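Local coordinates for adhesion and penetration protein autotransporter (Haemophilus influenzae, PDB 3SYJ) that promotes adherence to and invasion of host cells, self-associates to aggregate bacteria, and is probably also a serine protease, at residues Tyr559-Asp565 with Thr581-Leu587; Val654-Ala660 with Asn708-Thr714; Ile747-Ser753 with Val766-Ala772; Val855-Leu859 with Leu881-Ala885. All blocks are in the same frame, centred on the assembly; numbering follows the deposited sequence.

Interaction 1 (Tyr559-Asp565 with Thr581-Leu587)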
loop_
_atom_site.group_PDB
_atom_site.type_symbol
_atom_site.label_atom_id
_atom_site.label_comp_id
_atom_site.label_asym_id
_atom_site.label_seq_id
_atom_site.Cartn_x
_atom_site.Cartn_y
_atom_site.Cartn_z
ATOM N N TYR A 559 30.438 4.457 18.484
ATOM C CA TYR A 559 31.810 4.574 18.015
ATOM C C TYR A 559 32.120 6.045 17.740
ATOM O O TYR A 559 31.534 6.663 16.854
ATOM C CB TYR A 559 32.040 3.722 16.762
ATOM C CG TYR A 559 33.441 3.832 16.204
ATOM C CD1 TYR A 559 34.545 3.677 17.025
ATOM C CD2 TYR A 559 33.658 4.089 14.856
ATOM C CE1 TYR A 559 35.830 3.778 16.529
ATOM C CE2 TYR A 559 34.942 4.189 14.344
ATOM C CZ TYR A 559 36.027 4.033 15.190
ATOM O OH TYR A 559 37.313 4.133 14.700
ATOM N N LYS A 560 33.047 6.599 18.513
ATOM C CA LYS A 560 33.331 8.026 18.460
ATOM C C LYS A 560 34.829 8.284 18.572
ATOM O O LYS A 560 35.321 8.703 19.625
ATOM C CB LYS A 560 32.576 8.751 19.588
ATOM C CG LYS A 560 32.891 10.244 19.700
ATOM C CD LYS A 560 31.799 11.023 20.434
ATOM C CE LYS A 560 31.685 10.625 21.901
ATOM N NZ LYS A 560 30.564 11.341 22.604
ATOM N N PRO A 561 35.570 8.014 17.488
ATOM C CA PRO A 561 37.019 8.235 17.458
ATOM C C PRO A 561 37.298 9.726 17.344
ATOM O O PRO A 561 36.362 10.480 17.086
ATOM C CB PRO A 561 37.433 7.535 16.166
ATOM C CG PRO A 561 36.214 7.639 15.305
ATOM C CD PRO A 561 35.102 7.351 16.260
ATOM N N THR A 562 38.550 10.142 17.524
ATOM C CA THR A 562 38.901 11.561 17.451
ATOM C C THR A 562 39.180 12.016 16.024
ATOM O O THR A 562 38.960 13.177 15.679
ATOM C CB THR A 562 40.160 11.883 18.277
ATOM O OG1 THR A 562 41.258 11.097 17.789
ATOM C CG2 THR A 562 39.933 11.601 19.763
ATOM N N THR A 563 39.673 11.102 15.200
ATOM C CA THR A 563 40.144 11.462 13.871
ATOM C C THR A 563 39.440 10.653 12.797
ATOM O O THR A 563 38.988 9.535 13.036
ATOM C CB THR A 563 41.676 11.269 13.759
ATOM O OG1 THR A 563 42.327 12.119 14.709
ATOM C CG2 THR A 563 42.179 11.606 12.358
ATOM N N GLU A 564 39.349 11.231 11.607
ATOM C CA GLU A 564 38.670 10.588 10.496
ATOM C C GLU A 564 39.333 9.254 10.119
ATOM O O GLU A 564 38.675 8.340 9.621
ATOM C CB GLU A 564 38.615 11.546 9.302
ATOM C CG GLU A 564 37.907 12.880 9.600
ATOM C CD GLU A 564 38.711 13.825 10.507
ATOM O OE1 GLU A 564 39.950 13.916 10.348
ATOM O OE2 GLU A 564 38.099 14.490 11.375
ATOM N N ASP A 565 40.630 9.134 10.387
ATOM C CA ASP A 565 41.380 7.938 10.004
ATOM C C ASP A 565 41.552 6.925 11.140
ATOM O O ASP A 565 42.678 6.561 11.485
ATOM C CB ASP A 565 42.757 8.324 9.452
ATOM C CG ASP A 565 43.389 7.208 8.631
ATOM O OD1 ASP A 565 42.783 6.116 8.560
ATOM O OD2 ASP A 565 44.484 7.419 8.057
ATOM N N THR A 581 25.685 3.826 16.929
ATOM C CA THR A 581 25.930 5.190 16.469
ATOM C C THR A 581 27.390 5.413 16.086
ATOM O O THR A 581 28.300 5.074 16.844
ATOM C CB THR A 581 25.555 6.207 17.567
ATOM O OG1 THR A 581 24.160 6.080 17.867
ATOM C CG2 THR A 581 25.864 7.641 17.115
ATOM N N GLN A 582 27.612 5.990 14.912
ATOM C CA GLN A 582 28.962 6.344 14.498
ATOM C C GLN A 582 29.077 7.849 14.246
ATOM O O GLN A 582 28.287 8.427 13.496
ATOM C CB GLN A 582 29.362 5.561 13.251
ATOM C CG GLN A 582 30.759 5.868 12.762
ATOM C CD GLN A 582 31.094 5.129 11.486
ATOM O OE1 GLN A 582 30.257 4.421 10.929
ATOM N NE2 GLN A 582 32.323 5.293 11.012
ATOM N N THR A 583 30.061 8.485 14.867
ATOM C CA THR A 583 30.225 9.928 14.720
ATOM C C THR A 583 31.367 10.289 13.783
ATOM O O THR A 583 31.450 11.419 13.311
ATOM C CB THR A 583 30.475 10.606 16.072
ATOM O OG1 THR A 583 31.719 10.145 16.611
ATOM C CG2 THR A 583 29.351 10.279 17.050
ATOM N N LYS A 584 32.246 9.333 13.510
ATOM C CA LYS A 584 33.441 9.612 12.727
ATOM C C LYS A 584 34.214 8.328 12.458
ATOM O O LYS A 584 33.842 7.261 12.940
ATOM C CB LYS A 584 34.330 10.603 13.482
ATOM C CG LYS A 584 35.382 11.288 12.629
ATOM C CD LYS A 584 36.229 12.222 13.468
ATOM C CE LYS A 584 35.369 13.278 14.130
ATOM N NZ LYS A 584 36.186 14.385 14.692
ATOM N N GLY A 585 35.291 8.429 11.690
ATOM C CA GLY A 585 36.171 7.297 11.479
ATOM C C GLY A 585 35.562 6.254 10.573
ATOM O O GLY A 585 34.643 6.544 9.812
ATOM N N LYS A 586 36.087 5.036 10.655
ATOM C CA LYS A 586 35.621 3.946 9.814
ATOM C C LYS A 586 35.123 2.786 10.660
ATOM O O LYS A 586 35.782 2.377 11.616
ATOM C CB LYS A 586 36.723 3.490 8.852
ATOM C CG LYS A 586 37.171 4.585 7.894
ATOM C CD LYS A 586 38.133 4.062 6.845
ATOM C CE LYS A 586 39.517 3.797 7.422
ATOM N NZ LYS A 586 40.393 4.998 7.375
ATOM N N LEU A 587 33.949 2.270 10.302
ATOM C CA LEU A 587 33.324 1.184 11.042
ATOM C C LEU A 587 33.006 0.032 10.092
ATOM O O LEU A 587 32.239 0.201 9.144
ATOM C CB LEU A 587 32.052 1.686 11.731
ATOM C CG LEU A 587 31.228 0.686 12.542
ATOM C CD1 LEU A 587 32.051 0.105 13.683
ATOM C CD2 LEU A 587 29.970 1.356 13.070
#
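Two backbone bonds join Y559 to the 581-587 segment: Y559 N donates to T581 O at 2.8 Å, and T583 N gives its hydrogen to Y559 O at 3.1 Å. Between them Y559 and Q582 form a parallel bridge, and their side chains leave the same face side by side. With CG of Y559 anti to the backbone N (chi1 178°), the ring lies along the backbone of K584-K586. Q582 CG meets its edge, P561 CD lies over the centre of one ring face, and CE2 reaches K586 O at 3.4 Å. P561 CG in turn presses on K584 O. Q582 NE2 donates to K584 O at 3.1 Å, meeting that oxygen from above its carbonyl plane, and also to S638 O on the following coil. Such pairing of successive coils is the hallmark of the parallel beta-helix, here in the second beta-solenoid region of the Hap passenger domain. The outer side is held by charged ends. K586 NZ forms a salt bridge with D565 OD1 at 2.9 Å, from above the carboxylate plane, while K535 makes another with D565 OD2. K584, bent near its end, puts NZ 3.2 Å from T562 O, well out of the carbonyl plane, and makes a long salt bridge to E564 OE2 at 3.8 Å. Next to it in sequence, G585 CA directs a nearly straight C-H...O contact at E564 O.

Interaction 2 (Val654-Ala660 with Asn708-Thr714)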
loop_
_atom_site.group_PDB
_atom_site.type_symbol
_atom_site.label_atom_id
_atom_site.label_comp_id
_atom_site.label_asym_id
_atom_site.label_seq_id
_atom_site.Cartn_x
_atom_site.Cartn_y
_atom_site.Cartn_z
ATOM N N VAL A 654 21.655 7.762 7.772
ATOM C CA VAL A 654 22.949 8.335 7.451
ATOM C C VAL A 654 22.757 9.826 7.209
ATOM O O VAL A 654 21.936 10.225 6.381
ATOM C CB VAL A 654 23.544 7.667 6.204
ATOM C CG1 VAL A 654 24.999 8.060 6.027
ATOM C CG2 VAL A 654 23.404 6.160 6.309
ATOM N N SER A 655 23.502 10.649 7.939
ATOM C CA SER A 655 23.261 12.083 7.917
ATOM C C SER A 655 24.554 12.876 7.761
ATOM O O SER A 655 25.632 12.299 7.627
ATOM C CB SER A 655 22.507 12.513 9.175
ATOM O OG SER A 655 23.241 12.198 10.338
ATOM N N ASN A 656 24.434 14.201 7.776
ATOM C CA ASN A 656 25.563 15.090 7.519
ATOM C C ASN A 656 26.320 14.660 6.267
ATOM O O ASN A 656 25.713 14.448 5.225
ATOM C CB ASN A 656 26.485 15.144 8.732
ATOM C CG ASN A 656 25.755 15.557 9.990
ATOM O OD1 ASN A 656 25.063 16.576 10.010
ATOM N ND2 ASN A 656 25.898 14.765 11.050
ATOM N N ASN A 657 27.640 14.534 6.375
ATOM C CA ASN A 657 28.464 14.065 5.267
ATOM C C ASN A 657 28.888 12.617 5.455
ATOM O O ASN A 657 29.929 12.203 4.957
ATOM C CB ASN A 657 29.708 14.937 5.114
ATOM C CG ASN A 657 29.372 16.388 4.853
ATOM O OD1 ASN A 657 28.621 16.707 3.929
ATOM N ND2 ASN A 657 29.926 17.278 5.668
ATOM N N ALA A 658 28.078 11.849 6.174
ATOM C CA ALA A 658 28.411 10.465 6.477
ATOM C C ALA A 658 28.244 9.571 5.250
ATOM O O ALA A 658 27.706 9.995 4.228
ATOM C CB ALA A 658 27.553 9.959 7.616
ATOM N N ASN A 659 28.710 8.335 5.355
ATOM C CA ASN A 659 28.546 7.380 4.271
ATOM C C ASN A 659 28.328 5.959 4.776
ATOM O O ASN A 659 28.841 5.588 5.831
ATOM C CB ASN A 659 29.747 7.438 3.328
ATOM C CG ASN A 659 29.507 6.671 2.047
ATOM O OD1 ASN A 659 29.313 5.450 2.063
ATOM N ND2 ASN A 659 29.508 7.383 0.922
ATOM N N ALA A 660 27.556 5.173 4.031
ATOM C CA ALA A 660 27.344 3.758 4.341
ATOM C C ALA A 660 27.424 2.925 3.069
ATOM O O ALA A 660 26.761 3.237 2.080
ATOM C CB ALA A 660 26.010 3.550 5.019
ATOM N N ASN A 708 17.527 5.676 5.419
ATOM C CA ASN A 708 17.225 7.085 5.296
ATOM C C ASN A 708 18.496 7.889 5.181
ATOM O O ASN A 708 19.374 7.802 6.040
ATOM C CB ASN A 708 16.415 7.568 6.488
ATOM C CG ASN A 708 14.968 7.180 6.391
ATOM O OD1 ASN A 708 14.085 8.027 6.509
ATOM N ND2 ASN A 708 14.710 5.898 6.157
ATOM N N LEU A 709 18.589 8.665 4.108
ATOM C CA LEU A 709 19.704 9.570 3.900
ATOM C C LEU A 709 19.229 11.012 4.019
ATOM O O LEU A 709 18.204 11.388 3.443
ATOM C CB LEU A 709 20.328 9.341 2.523
ATOM C CG LEU A 709 20.734 7.910 2.194
ATOM C CD1 LEU A 709 21.397 7.861 0.832
ATOM C CD2 LEU A 709 21.673 7.387 3.258
ATOM N N THR A 710 19.971 11.817 4.773
ATOM C CA THR A 710 19.657 13.233 4.906
ATOM C C THR A 710 20.906 14.061 4.632
ATOM O O THR A 710 21.986 13.509 4.415
ATOM C CB THR A 710 19.073 13.574 6.296
ATOM O OG1 THR A 710 20.058 13.339 7.312
ATOM C CG2 THR A 710 17.842 12.717 6.583
ATOM N N ASP A 711 20.749 15.380 4.621
ATOM C CA ASP A 711 21.867 16.290 4.403
ATOM C C ASP A 711 22.670 15.904 3.171
ATOM O O ASP A 711 22.117 15.811 2.082
ATOM C CB ASP A 711 22.749 16.332 5.646
ATOM C CG ASP A 711 21.938 16.457 6.920
ATOM O OD1 ASP A 711 21.105 17.385 7.004
ATOM O OD2 ASP A 711 22.121 15.622 7.830
ATOM N N ASN A 712 23.969 15.677 3.341
ATOM C CA ASN A 712 24.828 15.293 2.226
ATOM C C ASN A 712 25.191 13.819 2.241
ATOM O O ASN A 712 26.134 13.400 1.578
ATOM C CB ASN A 712 26.118 16.111 2.232
ATOM C CG ASN A 712 25.902 17.552 1.837
ATOM O OD1 ASN A 712 24.780 17.971 1.558
ATOM N ND2 ASN A 712 26.982 18.324 1.813
ATOM N N ALA A 713 24.443 13.032 2.998
ATOM C CA ALA A 713 24.770 11.622 3.175
ATOM C C ALA A 713 24.756 10.821 1.872
ATOM O O ALA A 713 24.004 11.118 0.944
ATOM C CB ALA A 713 23.849 10.992 4.207
ATOM N N THR A 714 25.603 9.803 1.815
ATOM C CA THR A 714 25.674 8.922 0.661
ATOM C C THR A 714 25.540 7.476 1.107
ATOM O O THR A 714 26.046 7.101 2.161
ATOM C CB THR A 714 27.008 9.096 -0.074
ATOM O OG1 THR A 714 27.078 10.419 -0.621
ATOM C CG2 THR A 714 27.135 8.085 -1.199
#
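D711 OD2 accepts from N656 N at 2.7 Å, met on the anti side and 16° out of the carboxylate plane. CG of D711 sits beside its own backbone N (chi1 -45°), which lifts the carboxylate toward the coil carrying N656. The N656 amide runs alongside almost coplanar with it, the planes 9° apart, but its ND2 turns to K635 O. One residue on, N712 ND2 gives N657 OD1 a weak bond of 3.1 Å, the two asparagines pointing the same way. These side chains belong to two stacked type II' turns, S655-A658 and T710-A713, in which N656 and D711 both take positive phi. Where strand runs into turn the packing is tight: A713 CB lies 3.0 Å from V654 O and also touches V654 CG1. L709 CD2 meets V654 CB at 3.5 Å. Backbone bonds flank the turns, T710 N to V654 O before them and T714 N to A658 O (3.2 Å) after them. As two successive rungs of the beta-helix, the pair sits between further coils: S655 makes a backbone hydrogen bond with I634 of strand 631-634, and L709 packs on L729 of strand 727-729.

Interaction 3 (Ile747-Ser753 with Val766-Ala772)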
loop_
_atom_site.group_PDB
_atom_site.type_symbol
_atom_site.label_atom_id
_atom_site.label_comp_id
_atom_site.label_asym_id
_atom_site.label_seq_id
_atom_site.Cartn_x
_atom_site.Cartn_y
_atom_site.Cartn_z
ATOM N N ILE A 747 12.192 3.462 -3.702
ATOM C CA ILE A 747 13.047 4.624 -3.507
ATOM C C ILE A 747 12.208 5.888 -3.546
ATOM O O ILE A 747 11.412 6.086 -4.460
ATOM C CB ILE A 747 14.124 4.723 -4.591
ATOM C CG1 ILE A 747 15.015 3.481 -4.567
ATOM C CG2 ILE A 747 14.942 5.989 -4.402
ATOM C CD1 ILE A 747 16.049 3.458 -5.667
ATOM N N ARG A 748 12.388 6.745 -2.549
ATOM C CA ARG A 748 11.598 7.963 -2.434
ATOM C C ARG A 748 12.527 9.166 -2.304
ATOM O O ARG A 748 13.194 9.325 -1.288
ATOM C CB ARG A 748 10.682 7.863 -1.214
ATOM C CG ARG A 748 9.974 9.153 -0.821
ATOM C CD ARG A 748 8.622 9.295 -1.503
ATOM N NE ARG A 748 7.908 10.472 -1.017
ATOM C CZ ARG A 748 8.127 11.714 -1.447
ATOM N NH1 ARG A 748 9.044 11.945 -2.386
ATOM N NH2 ARG A 748 7.429 12.727 -0.937
ATOM N N LEU A 749 12.576 10.009 -3.332
ATOM C CA LEU A 749 13.493 11.143 -3.330
ATOM C C LEU A 749 12.789 12.487 -3.218
ATOM O O LEU A 749 11.833 12.753 -3.942
ATOM C CB LEU A 749 14.361 11.136 -4.587
ATOM C CG LEU A 749 15.164 9.873 -4.874
ATOM C CD1 LEU A 749 14.354 8.923 -5.748
ATOM C CD2 LEU A 749 16.465 10.251 -5.556
ATOM N N SER A 750 13.283 13.331 -2.316
ATOM C CA SER A 750 12.775 14.690 -2.139
ATOM C C SER A 750 13.899 15.711 -2.261
ATOM O O SER A 750 15.066 15.346 -2.376
ATOM C CB SER A 750 12.115 14.832 -0.770
ATOM O OG SER A 750 11.059 13.902 -0.623
ATOM N N ASP A 751 13.541 16.991 -2.231
ATOM C CA ASP A 751 14.521 18.074 -2.235
ATOM C C ASP A 751 15.495 18.000 -3.410
ATOM O O ASP A 751 15.089 18.034 -4.568
ATOM C CB ASP A 751 15.293 18.104 -0.912
ATOM C CG ASP A 751 14.380 18.257 0.301
ATOM O OD1 ASP A 751 13.400 19.035 0.226
ATOM O OD2 ASP A 751 14.643 17.596 1.332
ATOM N N ASN A 752 16.783 17.906 -3.098
ATOM C CA ASN A 752 17.823 17.855 -4.119
ATOM C C ASN A 752 18.565 16.533 -4.119
ATOM O O ASN A 752 19.701 16.449 -4.583
ATOM C CB ASN A 752 18.825 18.985 -3.904
ATOM C CG ASN A 752 18.159 20.336 -3.822
ATOM O OD1 ASN A 752 17.702 20.873 -4.831
ATOM N ND2 ASN A 752 18.093 20.893 -2.614
ATOM N N SER A 753 17.930 15.496 -3.592
ATOM C CA SER A 753 18.573 14.193 -3.520
ATOM C C SER A 753 18.717 13.554 -4.901
ATOM O O SER A 753 18.103 13.996 -5.872
ATOM C CB SER A 753 17.805 13.266 -2.580
ATOM O OG SER A 753 16.483 13.066 -3.041
ATOM N N VAL A 766 9.830 4.084 -7.834
ATOM C CA VAL A 766 10.538 5.329 -7.589
ATOM C C VAL A 766 9.571 6.510 -7.609
ATOM O O VAL A 766 8.685 6.595 -8.459
ATOM C CB VAL A 766 11.644 5.562 -8.633
ATOM C CG1 VAL A 766 12.381 6.860 -8.343
ATOM C CG2 VAL A 766 12.610 4.381 -8.654
ATOM N N HIS A 767 9.751 7.422 -6.665
ATOM C CA HIS A 767 8.863 8.561 -6.527
ATOM C C HIS A 767 9.707 9.794 -6.201
ATOM O O HIS A 767 10.351 9.854 -5.151
ATOM C CB HIS A 767 7.829 8.254 -5.436
ATOM C CG HIS A 767 6.908 9.392 -5.119
ATOM N ND1 HIS A 767 6.639 10.410 -6.007
ATOM C CD2 HIS A 767 6.165 9.651 -4.014
ATOM C CE1 HIS A 767 5.788 11.260 -5.458
ATOM N NE2 HIS A 767 5.484 10.822 -4.250
ATOM N N LEU A 768 9.736 10.756 -7.123
ATOM C CA LEU A 768 10.506 11.984 -6.937
ATOM C C LEU A 768 9.591 13.186 -6.787
ATOM O O LEU A 768 8.494 13.210 -7.342
ATOM C CB LEU A 768 11.423 12.255 -8.129
ATOM C CG LEU A 768 12.213 11.144 -8.805
ATOM C CD1 LEU A 768 11.314 10.341 -9.730
ATOM C CD2 LEU A 768 13.373 11.761 -9.568
ATOM N N THR A 769 10.058 14.186 -6.044
ATOM C CA THR A 769 9.391 15.478 -5.964
ATOM C C THR A 769 10.461 16.553 -5.899
ATOM O O THR A 769 11.651 16.243 -5.877
ATOM C CB THR A 769 8.504 15.600 -4.720
ATOM O OG1 THR A 769 9.330 15.635 -3.552
ATOM C CG2 THR A 769 7.542 14.425 -4.623
ATOM N N ASP A 770 10.038 17.812 -5.881
ATOM C CA ASP A 770 10.968 18.927 -5.757
ATOM C C ASP A 770 12.003 18.918 -6.882
ATOM O O ASP A 770 11.642 18.940 -8.056
ATOM C CB ASP A 770 11.637 18.908 -4.379
ATOM C CG ASP A 770 10.642 18.642 -3.255
ATOM O OD1 ASP A 770 9.474 19.066 -3.381
ATOM O OD2 ASP A 770 11.019 18.006 -2.248
ATOM N N SER A 771 13.286 18.885 -6.535
ATOM C CA SER A 771 14.340 18.927 -7.549
ATOM C C SER A 771 15.119 17.618 -7.632
ATOM O O SER A 771 16.222 17.578 -8.184
ATOM C CB SER A 771 15.303 20.082 -7.267
ATOM O OG SER A 771 14.582 21.276 -7.018
ATOM N N ALA A 772 14.540 16.553 -7.083
ATOM C CA ALA A 772 15.208 15.256 -7.021
ATOM C C ALA A 772 15.509 14.698 -8.410
ATOM O O ALA A 772 14.849 15.047 -9.386
ATOM C CB ALA A 772 14.370 14.271 -6.220
#
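R748 lies alongside H767 on one face of two parallel strands, and its chain can be walked outward. CB leaves the strand on the same side as the histidine, and CG trails opposite the backbone N (chi1 170°), beside the carbonyl carbon. A bend at chi2 (90°) then swings the rest along the imidazole. CD rests 3.5 Å from H767 CD2, NE passes the same carbon at 3.6 Å, and CZ follows between CD2 and NE2. The guanidinium overlaps the ring only partly, NH1 over one face near the ring's margin and the planes 30° apart, and H767 CD2 lies over one guanidinium face, offset toward the rim. At the tip NH1 reaches T769 CG2 at 3.7 Å, NH2 lies slightly farther from the same methyl, and T769 OG1 comes in plane at the edge. H767 ND1 makes a weak bond to Q786 O. The other face is apolar: L749 CB touches A772 CB at 3.5 Å, and L749 CD1 reaches V766 CG1.

Past the strands come two stacked type II' turns. D770 OD2 uses its anti lone pair to take D751 N at 2.7 Å, and D751 OD2 in turn accepts from N731 N of the preceding coil, so each acid grips the backbone of the coil before it. The two acids approach within 3.6 Å (D751 OD1 to D770 OD2), a closeness that the amide hydrogens may offset. S750 O takes both S753 N, which closes the turn, and S753 OG at 2.8 Å. Aligned strands with like residues repeated coil after coil are the signature of the right-handed parallel beta-helix of autotransporter passengers.

Interaction 4 (Val855-Leu859 with Leu881-Ala885)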
loop_
_atom_site.group_PDB
_atom_site.type_symbol
_atom_site.label_atom_id
_atom_site.label_comp_id
_atom_site.label_asym_id
_atom_site.label_seq_id
_atom_site.Cartn_x
_atom_site.Cartn_y
_atom_site.Cartn_z
ATOM N N VAL A 855 4.778 13.283 -19.983
ATOM C CA VAL A 855 5.981 14.031 -19.620
ATOM C C VAL A 855 5.688 15.528 -19.495
ATOM O O VAL A 855 5.954 16.301 -20.416
ATOM C CB VAL A 855 7.107 13.829 -20.644
ATOM C CG1 VAL A 855 8.388 14.499 -20.158
ATOM C CG2 VAL A 855 7.330 12.344 -20.899
ATOM N N ASN A 856 5.147 15.924 -18.346
ATOM C CA ASN A 856 4.713 17.299 -18.111
ATOM C C ASN A 856 5.795 18.347 -18.337
ATOM O O ASN A 856 5.497 19.493 -18.663
ATOM C CB ASN A 856 4.154 17.443 -16.693
ATOM C CG ASN A 856 2.829 16.716 -16.508
ATOM O OD1 ASN A 856 2.609 16.052 -15.492
ATOM N ND2 ASN A 856 1.942 16.833 -17.494
ATOM N N GLY A 857 7.048 17.951 -18.156
ATOM C CA GLY A 857 8.160 18.876 -18.267
ATOM C C GLY A 857 8.875 18.720 -19.587
ATOM O O GLY A 857 8.239 18.500 -20.611
ATOM N N LYS A 858 10.200 18.825 -19.565
ATOM C CA LYS A 858 10.989 18.688 -20.784
ATOM C C LYS A 858 11.475 17.263 -21.026
ATOM O O LYS A 858 12.188 16.692 -20.202
ATOM C CB LYS A 858 12.190 19.640 -20.771
ATOM C CG LYS A 858 13.151 19.427 -21.942
ATOM C CD LYS A 858 14.376 20.325 -21.844
ATOM C CE LYS A 858 14.051 21.760 -22.229
ATOM N NZ LYS A 858 15.214 22.676 -22.017
ATOM N N LEU A 859 11.075 16.693 -22.158
ATOM C CA LEU A 859 11.689 15.474 -22.653
ATOM C C LEU A 859 12.825 15.914 -23.559
ATOM O O LEU A 859 12.718 16.941 -24.228
ATOM C CB LEU A 859 10.682 14.629 -23.438
ATOM C CG LEU A 859 11.283 13.661 -24.468
ATOM C CD1 LEU A 859 11.902 12.446 -23.795
ATOM C CD2 LEU A 859 10.237 13.224 -25.469
ATOM N N LEU A 881 3.226 14.620 -24.456
ATOM C CA LEU A 881 4.351 15.525 -24.248
ATOM C C LEU A 881 3.905 16.977 -24.123
ATOM O O LEU A 881 2.742 17.303 -24.351
ATOM C CB LEU A 881 5.358 15.387 -25.392
ATOM C CG LEU A 881 5.791 13.964 -25.743
ATOM C CD1 LEU A 881 6.776 13.983 -26.895
ATOM C CD2 LEU A 881 6.396 13.279 -24.527
ATOM N N SER A 882 4.841 17.845 -23.756
ATOM C CA SER A 882 4.561 19.267 -23.628
ATOM C C SER A 882 5.240 20.039 -24.753
ATOM O O SER A 882 5.822 19.448 -25.662
ATOM C CB SER A 882 5.066 19.784 -22.285
ATOM O OG SER A 882 6.482 19.888 -22.297
ATOM N N ASN A 883 5.173 21.362 -24.685
ATOM C CA ASN A 883 5.842 22.203 -25.666
ATOM C C ASN A 883 7.359 22.094 -25.589
ATOM O O ASN A 883 8.057 22.358 -26.567
ATOM C CB ASN A 883 5.413 23.661 -25.505
ATOM C CG ASN A 883 4.169 23.989 -26.310
ATOM O OD1 ASN A 883 3.248 24.644 -25.817
ATOM N ND2 ASN A 883 4.135 23.530 -27.560
ATOM N N ASP A 884 7.862 21.699 -24.423
ATOM C CA ASP A 884 9.303 21.599 -24.199
ATOM C C ASP A 884 9.950 20.369 -24.837
ATOM O O ASP A 884 11.168 20.328 -25.010
ATOM C CB ASP A 884 9.622 21.641 -22.704
ATOM C CG ASP A 884 9.852 23.051 -22.195
ATOM O OD1 ASP A 884 10.442 23.204 -21.101
ATOM O OD2 ASP A 884 9.450 24.007 -22.895
ATOM N N ALA A 885 9.149 19.368 -25.183
ATOM C CA ALA A 885 9.686 18.157 -25.794
ATOM C C ALA A 885 10.618 18.465 -26.975
ATOM O O ALA A 885 10.441 19.467 -27.670
ATOM C CB ALA A 885 8.560 17.241 -26.225
HETATM O O HOH W 1 7.408 16.795 -22.577
#
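L881 fills the apolar half of the contact, CD2 reaching both V855 and L859, CD1 only L859. CD2 packs on V855 CG2 at 3.9 Å, the two side chains side by side, and CD1 meets L859 CD2 at 3.8 Å as the leucines slant across one another. A885 CB adds a looser touch on L859 CB. Next to this greasy patch, S882 supplies the direct polar link. Its OG stands between its own backbone N and carbonyl carbon (chi1 74°), from where it donates to G857 O at 2.8 Å, arriving 39° out of the carbonyl plane. S882 OG also accepts from D884 N at 3.1 Å, an ST turn that fixes the hydroxyl while it bonds across. The backbones themselves stand apart where V855 faces S882, and one water bridges them, donating a hydrogen bond to V855 O at 2.7 Å and accepting one from S882 N at 3.0 Å.

Outward the contact thins to the exposed pair K858 and D884. Their side chains cross at about a right angle and touch through carbons, K858 CB lying 3.8 Å from D884 CB. The charges do not close, since K858 NZ stays 4.9 Å from D884 OD1, and any attraction between them is probably modest.

Both loops follow strands of adjacent coils, 852-855 and 875-881, toward the C-terminal end of the passenger domain. On one side V855 and L859 pack on L811 of strand 810-813, and on the other L881 rests on L921 and F923 of strand 921-925.

In the fold
Followed from the N terminus, the four contacts come strictly in series: each closes before the next opens, so none nests or crosses. Interaction 1 closes a loop of 15 residues, interaction 2 a longer one of 47 with a helix in it, interaction 3 a short one of 12, and interaction 4 one of 21. Every closure joins one coil of the beta-helix to a later one. Centres of interactions 1 and 2 lie 14 Å apart, those of 2 and 3 15 Å, and those of 3 and 4 19 Å, stepping along the stalk from the second beta-solenoid region into the pertactin-like region near the C terminus. No two touch, so intervening coils carry the stack between them.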